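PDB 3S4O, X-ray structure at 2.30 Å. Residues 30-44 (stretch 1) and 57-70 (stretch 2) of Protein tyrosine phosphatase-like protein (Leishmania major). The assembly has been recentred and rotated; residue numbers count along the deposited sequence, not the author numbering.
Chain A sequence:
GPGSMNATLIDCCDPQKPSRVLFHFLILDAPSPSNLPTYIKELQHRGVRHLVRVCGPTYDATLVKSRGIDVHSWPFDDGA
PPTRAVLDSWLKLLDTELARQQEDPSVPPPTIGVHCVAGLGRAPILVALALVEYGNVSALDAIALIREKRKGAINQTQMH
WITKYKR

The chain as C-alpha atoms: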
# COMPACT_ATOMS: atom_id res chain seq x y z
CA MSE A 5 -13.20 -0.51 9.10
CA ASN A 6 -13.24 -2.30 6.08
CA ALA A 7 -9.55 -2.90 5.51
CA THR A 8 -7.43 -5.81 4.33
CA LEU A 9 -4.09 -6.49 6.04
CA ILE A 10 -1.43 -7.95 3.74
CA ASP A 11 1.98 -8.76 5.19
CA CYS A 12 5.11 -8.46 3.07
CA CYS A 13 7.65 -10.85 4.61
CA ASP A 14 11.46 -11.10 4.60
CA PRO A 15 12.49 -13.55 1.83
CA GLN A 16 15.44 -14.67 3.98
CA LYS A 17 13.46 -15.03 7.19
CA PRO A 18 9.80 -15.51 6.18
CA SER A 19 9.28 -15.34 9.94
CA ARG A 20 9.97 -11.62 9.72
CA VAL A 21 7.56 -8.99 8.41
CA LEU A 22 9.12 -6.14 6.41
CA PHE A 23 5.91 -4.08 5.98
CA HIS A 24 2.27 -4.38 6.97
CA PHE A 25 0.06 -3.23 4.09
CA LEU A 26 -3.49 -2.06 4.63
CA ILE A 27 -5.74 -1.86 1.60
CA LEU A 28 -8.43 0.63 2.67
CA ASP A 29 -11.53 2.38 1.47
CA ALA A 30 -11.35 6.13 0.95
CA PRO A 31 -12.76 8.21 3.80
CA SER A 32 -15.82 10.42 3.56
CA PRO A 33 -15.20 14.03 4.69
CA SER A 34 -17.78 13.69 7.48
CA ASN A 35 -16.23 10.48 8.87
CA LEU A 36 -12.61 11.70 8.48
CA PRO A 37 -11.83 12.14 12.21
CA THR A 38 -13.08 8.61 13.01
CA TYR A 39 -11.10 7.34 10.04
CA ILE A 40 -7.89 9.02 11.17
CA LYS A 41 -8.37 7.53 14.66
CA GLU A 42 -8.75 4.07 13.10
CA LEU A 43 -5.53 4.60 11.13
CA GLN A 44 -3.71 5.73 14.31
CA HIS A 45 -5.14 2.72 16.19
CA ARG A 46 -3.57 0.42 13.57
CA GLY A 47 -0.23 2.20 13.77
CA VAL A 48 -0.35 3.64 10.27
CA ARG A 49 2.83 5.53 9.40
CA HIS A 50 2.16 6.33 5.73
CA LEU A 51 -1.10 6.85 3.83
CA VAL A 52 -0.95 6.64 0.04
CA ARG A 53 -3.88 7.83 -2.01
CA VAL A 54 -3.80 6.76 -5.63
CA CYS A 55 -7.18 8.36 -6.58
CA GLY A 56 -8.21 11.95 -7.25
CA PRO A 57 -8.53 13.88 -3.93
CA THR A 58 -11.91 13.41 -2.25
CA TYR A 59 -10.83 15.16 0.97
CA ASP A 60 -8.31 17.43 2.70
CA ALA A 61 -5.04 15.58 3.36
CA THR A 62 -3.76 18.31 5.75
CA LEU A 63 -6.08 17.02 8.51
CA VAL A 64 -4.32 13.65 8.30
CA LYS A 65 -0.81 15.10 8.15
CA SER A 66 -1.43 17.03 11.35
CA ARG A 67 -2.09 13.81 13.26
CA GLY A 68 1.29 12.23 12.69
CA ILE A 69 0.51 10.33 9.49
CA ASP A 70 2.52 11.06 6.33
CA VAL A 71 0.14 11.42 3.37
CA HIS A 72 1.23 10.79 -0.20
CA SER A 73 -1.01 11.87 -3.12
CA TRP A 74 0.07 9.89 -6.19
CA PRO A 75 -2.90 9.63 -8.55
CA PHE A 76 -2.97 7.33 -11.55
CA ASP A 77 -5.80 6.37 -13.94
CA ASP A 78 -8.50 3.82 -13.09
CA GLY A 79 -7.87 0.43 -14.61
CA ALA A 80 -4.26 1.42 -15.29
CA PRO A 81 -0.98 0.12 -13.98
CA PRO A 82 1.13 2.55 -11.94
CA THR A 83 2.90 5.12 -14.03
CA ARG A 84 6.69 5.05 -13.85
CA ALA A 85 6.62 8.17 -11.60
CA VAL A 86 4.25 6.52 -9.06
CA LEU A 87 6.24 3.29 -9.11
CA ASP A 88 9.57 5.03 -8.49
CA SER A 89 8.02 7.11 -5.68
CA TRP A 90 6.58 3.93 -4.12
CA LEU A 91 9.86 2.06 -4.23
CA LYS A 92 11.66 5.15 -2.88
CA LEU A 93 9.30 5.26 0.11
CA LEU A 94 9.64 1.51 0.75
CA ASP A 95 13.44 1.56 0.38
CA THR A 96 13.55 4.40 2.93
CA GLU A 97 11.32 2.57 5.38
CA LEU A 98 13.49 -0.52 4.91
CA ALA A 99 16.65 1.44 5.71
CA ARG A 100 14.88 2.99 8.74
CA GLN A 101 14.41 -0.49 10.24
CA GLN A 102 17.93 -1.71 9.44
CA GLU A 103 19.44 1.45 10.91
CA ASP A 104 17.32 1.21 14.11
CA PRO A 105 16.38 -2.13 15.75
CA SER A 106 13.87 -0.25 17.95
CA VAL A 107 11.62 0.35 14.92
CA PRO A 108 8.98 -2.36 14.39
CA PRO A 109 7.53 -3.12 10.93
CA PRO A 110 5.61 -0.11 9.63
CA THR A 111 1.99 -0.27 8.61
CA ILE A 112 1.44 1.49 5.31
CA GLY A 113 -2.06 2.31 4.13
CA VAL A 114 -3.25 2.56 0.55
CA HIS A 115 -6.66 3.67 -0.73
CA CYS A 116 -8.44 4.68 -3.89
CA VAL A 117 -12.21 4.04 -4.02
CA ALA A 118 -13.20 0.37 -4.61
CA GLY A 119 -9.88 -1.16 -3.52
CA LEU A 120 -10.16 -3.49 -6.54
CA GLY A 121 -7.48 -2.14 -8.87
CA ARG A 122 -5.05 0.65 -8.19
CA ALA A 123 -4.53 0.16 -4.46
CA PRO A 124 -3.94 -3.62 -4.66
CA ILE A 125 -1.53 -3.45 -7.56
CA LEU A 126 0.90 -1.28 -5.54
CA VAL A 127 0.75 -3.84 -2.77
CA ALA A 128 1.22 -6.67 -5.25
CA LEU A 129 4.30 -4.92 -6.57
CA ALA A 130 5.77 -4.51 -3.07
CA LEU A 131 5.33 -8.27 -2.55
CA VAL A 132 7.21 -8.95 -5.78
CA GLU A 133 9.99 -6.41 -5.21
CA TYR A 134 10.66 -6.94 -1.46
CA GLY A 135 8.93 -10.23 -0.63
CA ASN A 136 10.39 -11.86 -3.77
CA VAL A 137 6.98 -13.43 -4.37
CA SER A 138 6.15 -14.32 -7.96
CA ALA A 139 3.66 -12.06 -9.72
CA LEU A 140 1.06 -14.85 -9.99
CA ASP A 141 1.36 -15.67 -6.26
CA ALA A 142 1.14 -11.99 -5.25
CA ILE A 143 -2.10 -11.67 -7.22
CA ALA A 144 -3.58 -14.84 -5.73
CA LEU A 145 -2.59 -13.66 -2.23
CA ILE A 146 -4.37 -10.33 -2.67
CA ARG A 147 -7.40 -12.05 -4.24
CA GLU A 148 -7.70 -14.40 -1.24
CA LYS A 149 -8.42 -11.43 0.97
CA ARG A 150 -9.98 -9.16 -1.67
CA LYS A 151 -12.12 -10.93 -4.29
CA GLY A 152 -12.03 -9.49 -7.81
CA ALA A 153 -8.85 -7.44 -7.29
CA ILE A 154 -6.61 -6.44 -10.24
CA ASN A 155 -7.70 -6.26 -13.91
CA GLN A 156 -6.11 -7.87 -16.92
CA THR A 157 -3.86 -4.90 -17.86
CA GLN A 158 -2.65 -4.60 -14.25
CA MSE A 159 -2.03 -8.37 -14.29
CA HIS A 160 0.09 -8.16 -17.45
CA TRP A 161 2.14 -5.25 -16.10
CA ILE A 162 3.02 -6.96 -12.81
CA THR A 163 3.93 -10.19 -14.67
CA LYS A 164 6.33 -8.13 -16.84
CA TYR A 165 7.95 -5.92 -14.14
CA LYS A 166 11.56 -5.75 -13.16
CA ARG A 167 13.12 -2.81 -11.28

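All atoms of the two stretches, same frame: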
# COMPACT_ATOMS: atom_id res chain seq x y z
N ALA A 30 -11.51 4.69 0.79
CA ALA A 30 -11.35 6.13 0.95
C ALA A 30 -12.29 6.61 2.05
O ALA A 30 -13.38 6.06 2.22
CB ALA A 30 -11.67 6.85 -0.36
N PRO A 31 -11.88 7.63 2.80
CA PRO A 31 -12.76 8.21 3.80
C PRO A 31 -13.75 9.19 3.19
O PRO A 31 -13.45 9.81 2.17
CB PRO A 31 -11.80 8.97 4.69
CG PRO A 31 -10.73 9.39 3.80
CD PRO A 31 -10.55 8.25 2.83
N SER A 32 -14.91 9.30 3.82
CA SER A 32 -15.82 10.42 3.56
C SER A 32 -15.38 11.60 4.43
O SER A 32 -14.86 11.40 5.52
CB SER A 32 -17.29 10.03 3.85
OG SER A 32 -17.52 9.76 5.23
N PRO A 33 -15.57 12.83 3.94
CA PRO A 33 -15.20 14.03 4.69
C PRO A 33 -15.82 14.11 6.08
O PRO A 33 -15.18 14.59 7.02
CB PRO A 33 -15.74 15.16 3.82
CG PRO A 33 -15.70 14.61 2.43
CD PRO A 33 -15.96 13.15 2.55
N SER A 34 -17.06 13.65 6.20
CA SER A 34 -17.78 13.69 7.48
C SER A 34 -17.29 12.64 8.49
O SER A 34 -17.44 12.83 9.70
CB SER A 34 -19.28 13.51 7.26
OG SER A 34 -19.55 12.26 6.65
N ASN A 35 -16.73 11.55 8.00
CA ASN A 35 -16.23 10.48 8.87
C ASN A 35 -14.70 10.55 9.05
O ASN A 35 -14.10 9.65 9.65
CB ASN A 35 -16.66 9.10 8.33
CG ASN A 35 -16.35 7.94 9.29
OD1 ASN A 35 -15.41 7.15 9.07
ND2 ASN A 35 -17.16 7.80 10.35
N LEU A 36 -14.08 11.61 8.53
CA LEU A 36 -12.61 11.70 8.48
C LEU A 36 -11.90 11.62 9.84
O LEU A 36 -10.87 10.98 9.94
CB LEU A 36 -12.16 12.96 7.71
CG LEU A 36 -10.66 13.00 7.37
CD1 LEU A 36 -10.22 11.79 6.56
CD2 LEU A 36 -10.35 14.29 6.61
N PRO A 37 -12.44 12.25 10.88
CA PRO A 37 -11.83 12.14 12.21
C PRO A 37 -11.84 10.71 12.77
O PRO A 37 -10.84 10.26 13.32
CB PRO A 37 -12.71 13.04 13.07
CG PRO A 37 -13.26 14.03 12.13
CD PRO A 37 -13.49 13.28 10.86
N THR A 38 -12.97 10.03 12.62
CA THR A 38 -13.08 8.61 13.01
C THR A 38 -12.08 7.76 12.24
O THR A 38 -11.43 6.87 12.80
CB THR A 38 -14.48 8.05 12.74
OG1 THR A 38 -15.46 8.84 13.43
CG2 THR A 38 -14.59 6.60 13.22
N TYR A 39 -11.98 8.05 10.96
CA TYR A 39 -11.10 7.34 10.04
C TYR A 39 -9.63 7.51 10.44
O TYR A 39 -8.87 6.55 10.50
CB TYR A 39 -11.35 7.88 8.63
CG TYR A 39 -10.64 7.15 7.51
CD1 TYR A 39 -9.35 7.50 7.15
CD2 TYR A 39 -11.29 6.15 6.79
CE1 TYR A 39 -8.71 6.87 6.10
CE2 TYR A 39 -10.65 5.52 5.74
CZ TYR A 39 -9.36 5.88 5.40
OH TYR A 39 -8.69 5.26 4.37
N ILE A 40 -9.25 8.74 10.72
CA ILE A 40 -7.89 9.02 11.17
C ILE A 40 -7.58 8.27 12.47
O ILE A 40 -6.49 7.71 12.62
CB ILE A 40 -7.65 10.50 11.42
CG1 ILE A 40 -7.56 11.26 10.10
CG2 ILE A 40 -6.37 10.69 12.22
CD1 ILE A 40 -7.92 12.72 10.24
N LYS A 41 -8.53 8.28 13.40
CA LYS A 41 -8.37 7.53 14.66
C LYS A 41 -8.10 6.06 14.38
O LYS A 41 -7.23 5.45 15.00
CB LYS A 41 -9.62 7.68 15.55
CG LYS A 41 -9.39 8.57 16.77
CD LYS A 41 -10.46 8.40 17.84
CE LYS A 41 -10.23 9.38 19.00
NZ LYS A 41 -11.48 9.71 19.76
N GLU A 42 -8.86 5.50 13.45
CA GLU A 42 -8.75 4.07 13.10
C GLU A 42 -7.41 3.77 12.43
O GLU A 42 -6.87 2.68 12.58
CB GLU A 42 -9.93 3.61 12.22
CG GLU A 42 -11.28 3.41 12.97
CD GLU A 42 -11.16 2.55 14.24
OE1 GLU A 42 -11.17 1.31 14.13
OE2 GLU A 42 -11.07 3.13 15.35
N LEU A 43 -6.87 4.73 11.69
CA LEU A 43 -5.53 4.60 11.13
C LEU A 43 -4.47 4.65 12.26
O LEU A 43 -3.54 3.85 12.28
CB LEU A 43 -5.23 5.70 10.09
CG LEU A 43 -6.01 5.74 8.77
CD1 LEU A 43 -5.51 6.92 7.96
CD2 LEU A 43 -5.88 4.46 7.98
N GLN A 44 -4.63 5.59 13.17
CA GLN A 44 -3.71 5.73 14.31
C GLN A 44 -3.73 4.48 15.19
O GLN A 44 -2.70 4.03 15.66
CB GLN A 44 -4.09 6.93 15.18
CG GLN A 44 -3.71 8.29 14.62
CD GLN A 44 -4.15 9.42 15.54
OE1 GLN A 44 -5.09 9.26 16.33
NE2 GLN A 44 -3.47 10.55 15.47
N PRO A 57 -8.15 13.46 -5.29
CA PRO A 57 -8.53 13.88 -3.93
C PRO A 57 -10.04 13.95 -3.75
O PRO A 57 -10.75 14.48 -4.60
CB PRO A 57 -7.93 15.28 -3.79
CG PRO A 57 -7.19 15.55 -5.07
CD PRO A 57 -7.72 14.61 -6.09
N THR A 58 -10.51 13.36 -2.66
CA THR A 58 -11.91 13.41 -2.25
C THR A 58 -12.03 14.07 -0.87
O THR A 58 -13.12 14.17 -0.31
CB THR A 58 -12.50 11.98 -2.26
OG1 THR A 58 -12.96 11.66 -3.58
CG2 THR A 58 -13.66 11.83 -1.27
N TYR A 59 -10.89 14.56 -0.37
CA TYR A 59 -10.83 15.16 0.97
C TYR A 59 -9.50 15.89 1.22
O TYR A 59 -8.55 15.78 0.45
CB TYR A 59 -11.04 14.09 2.05
CG TYR A 59 -9.89 13.13 2.17
CD1 TYR A 59 -9.82 11.99 1.36
CD2 TYR A 59 -8.87 13.35 3.08
CE1 TYR A 59 -8.76 11.11 1.47
CE2 TYR A 59 -7.80 12.46 3.20
CZ TYR A 59 -7.75 11.35 2.39
OH TYR A 59 -6.70 10.48 2.51
N ASP A 60 -9.45 16.58 2.36
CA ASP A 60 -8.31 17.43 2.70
C ASP A 60 -7.24 16.65 3.48
O ASP A 60 -7.41 16.34 4.66
CB ASP A 60 -8.77 18.64 3.51
CG ASP A 60 -7.75 19.77 3.50
OD1 ASP A 60 -6.57 19.52 3.15
OD2 ASP A 60 -8.14 20.91 3.86
N ALA A 61 -6.13 16.40 2.81
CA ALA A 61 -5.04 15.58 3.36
C ALA A 61 -4.34 16.24 4.57
O ALA A 61 -3.74 15.56 5.39
CB ALA A 61 -4.03 15.25 2.27
N THR A 62 -4.44 17.56 4.68
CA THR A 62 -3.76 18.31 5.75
C THR A 62 -4.25 17.90 7.14
O THR A 62 -3.49 17.94 8.11
CB THR A 62 -3.93 19.83 5.58
OG1 THR A 62 -5.32 20.15 5.46
CG2 THR A 62 -3.17 20.32 4.34
N LEU A 63 -5.52 17.51 7.23
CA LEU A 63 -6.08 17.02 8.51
C LEU A 63 -5.46 15.71 8.95
O LEU A 63 -5.50 15.39 10.13
CB LEU A 63 -7.59 16.79 8.44
CG LEU A 63 -8.27 16.31 9.76
CD1 LEU A 63 -7.72 16.99 11.05
CD2 LEU A 63 -9.79 16.47 9.70
N VAL A 64 -4.94 14.94 8.00
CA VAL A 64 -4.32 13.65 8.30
C VAL A 64 -2.86 13.87 8.65
O VAL A 64 -2.33 13.24 9.57
CB VAL A 64 -4.44 12.66 7.11
CG1 VAL A 64 -3.74 11.34 7.42
CG2 VAL A 64 -5.90 12.40 6.75
N LYS A 65 -2.21 14.77 7.92
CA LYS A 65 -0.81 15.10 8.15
C LYS A 65 -0.58 15.63 9.55
O LYS A 65 0.47 15.40 10.15
CB LYS A 65 -0.32 16.14 7.13
CG LYS A 65 -0.01 15.58 5.74
CD LYS A 65 0.71 16.64 4.89
CE LYS A 65 -0.08 17.15 3.70
NZ LYS A 65 -1.30 16.40 3.31
N SER A 66 -1.57 16.34 10.07
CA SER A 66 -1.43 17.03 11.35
C SER A 66 -1.57 16.06 12.51
O SER A 66 -1.37 16.43 13.66
CB SER A 66 -2.45 18.17 11.45
OG SER A 66 -3.74 17.68 11.78
N ARG A 67 -1.92 14.82 12.22
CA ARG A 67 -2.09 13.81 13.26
C ARG A 67 -1.06 12.71 13.17
O ARG A 67 -1.30 11.57 13.56
CB ARG A 67 -3.50 13.26 13.21
CG ARG A 67 -4.49 14.37 13.49
CD ARG A 67 -5.90 13.93 13.65
NE ARG A 67 -6.78 15.06 13.95
CZ ARG A 67 -6.91 15.64 15.14
NH1 ARG A 67 -7.74 16.67 15.29
NH2 ARG A 67 -6.22 15.21 16.19
N GLY A 68 0.11 13.07 12.64
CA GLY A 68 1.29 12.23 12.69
C GLY A 68 1.40 11.19 11.60
O GLY A 68 2.28 10.35 11.65
N ILE A 69 0.49 11.26 10.62
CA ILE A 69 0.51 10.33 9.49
C ILE A 69 0.99 11.05 8.22
O ILE A 69 0.46 12.10 7.85
CB ILE A 69 -0.87 9.70 9.24
CG1 ILE A 69 -1.26 8.79 10.41
CG2 ILE A 69 -0.84 8.88 7.97
CD1 ILE A 69 -2.75 8.66 10.60
N ASP A 70 2.01 10.50 7.58
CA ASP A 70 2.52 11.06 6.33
C ASP A 70 1.54 10.67 5.22
O ASP A 70 1.22 9.49 5.07
CB ASP A 70 3.92 10.52 6.02
CG ASP A 70 4.99 10.97 7.05
OD1 ASP A 70 6.20 10.69 6.85
OD2 ASP A 70 4.63 11.61 8.07
O HOH W 1 -4.48 12.72 17.21

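The two stretches bury 641 Å² between them, counting both sides, and most of the contact is apolar. The helix of stretch 1, residues 36-44, presents Leu36, Ile40 and Leu43 toward stretch 2. Leu36, Ile40 and Leu43 recur at intervals of four and three residues, so they fall along one side of the helix, and all three are buried.

Ile40 lies at the middle of this apolar contact. Its CD1 lies 3.6 Å from CG of Leu63, its CG1 packs 3.9 Å from CG2 of Val64, and its CG2 reaches to 3.6 Å from CD of Arg67, so that the branched side chain touches Leu63, Val64 and Arg67 together. One turn earlier, Leu36 places CD2 3.8 Å from CD2 of Leu63 and 3.9 Å from CD2 of Tyr59, bridging the aromatic ring and the helix. One turn later, CB of Leu43 meets CD1 of Ile69 at 3.9 Å, and CG of Gln44 approaches the same Ile69 CD1 at 4.1 Å. Ile69, itself buried, thus extends the apolar packing beyond the turn.

Before the helix of stretch 1, Pro31 makes the CH-pi contact with Tyr59. Pro31 covers one face of the Tyr59 ring: its CG stands 3.8 Å from the ring centroid, 21° off the normal, and comes within 3.5 Å of Tyr59 CE1. The compact proline ring suits this flat surface. With chi1 at 70° (p), Tyr59 lays its ring beside both Pro31 and Leu36, while its hydroxyl is hydrogen-bonded elsewhere in the structure. Nearby, CG of Pro33 rests 3.8 Å from the carbonyl O of Thr58.

A single direct hydrogen bond joins the stretches. Gln44 NE2 donates to Arg67 O over 3.1 Å, with an N-H...O angle of 159°. Although its CA-to-CB bond points sideways, the extended chi2 of 179° brings the amide close to the turn. Water 1 adds a second link, accepting from Gln44 NE2 at 3.0 Å and from Arg67 NH2 at 3.2 Å. These polar groups lie on exposed residues, next to the apolar packing.

Within stretch 2, local bonds accompany these contacts. Asp60 OD1 accepts from Thr62 N (3.3 Å), a capping bond, and from Thr62 OG1 (2.7 Å). The type I turn from Lys65 to Gly68 then redirects the chain toward Ile69; Gly68 has a phi of 85°, a value that favours glycine.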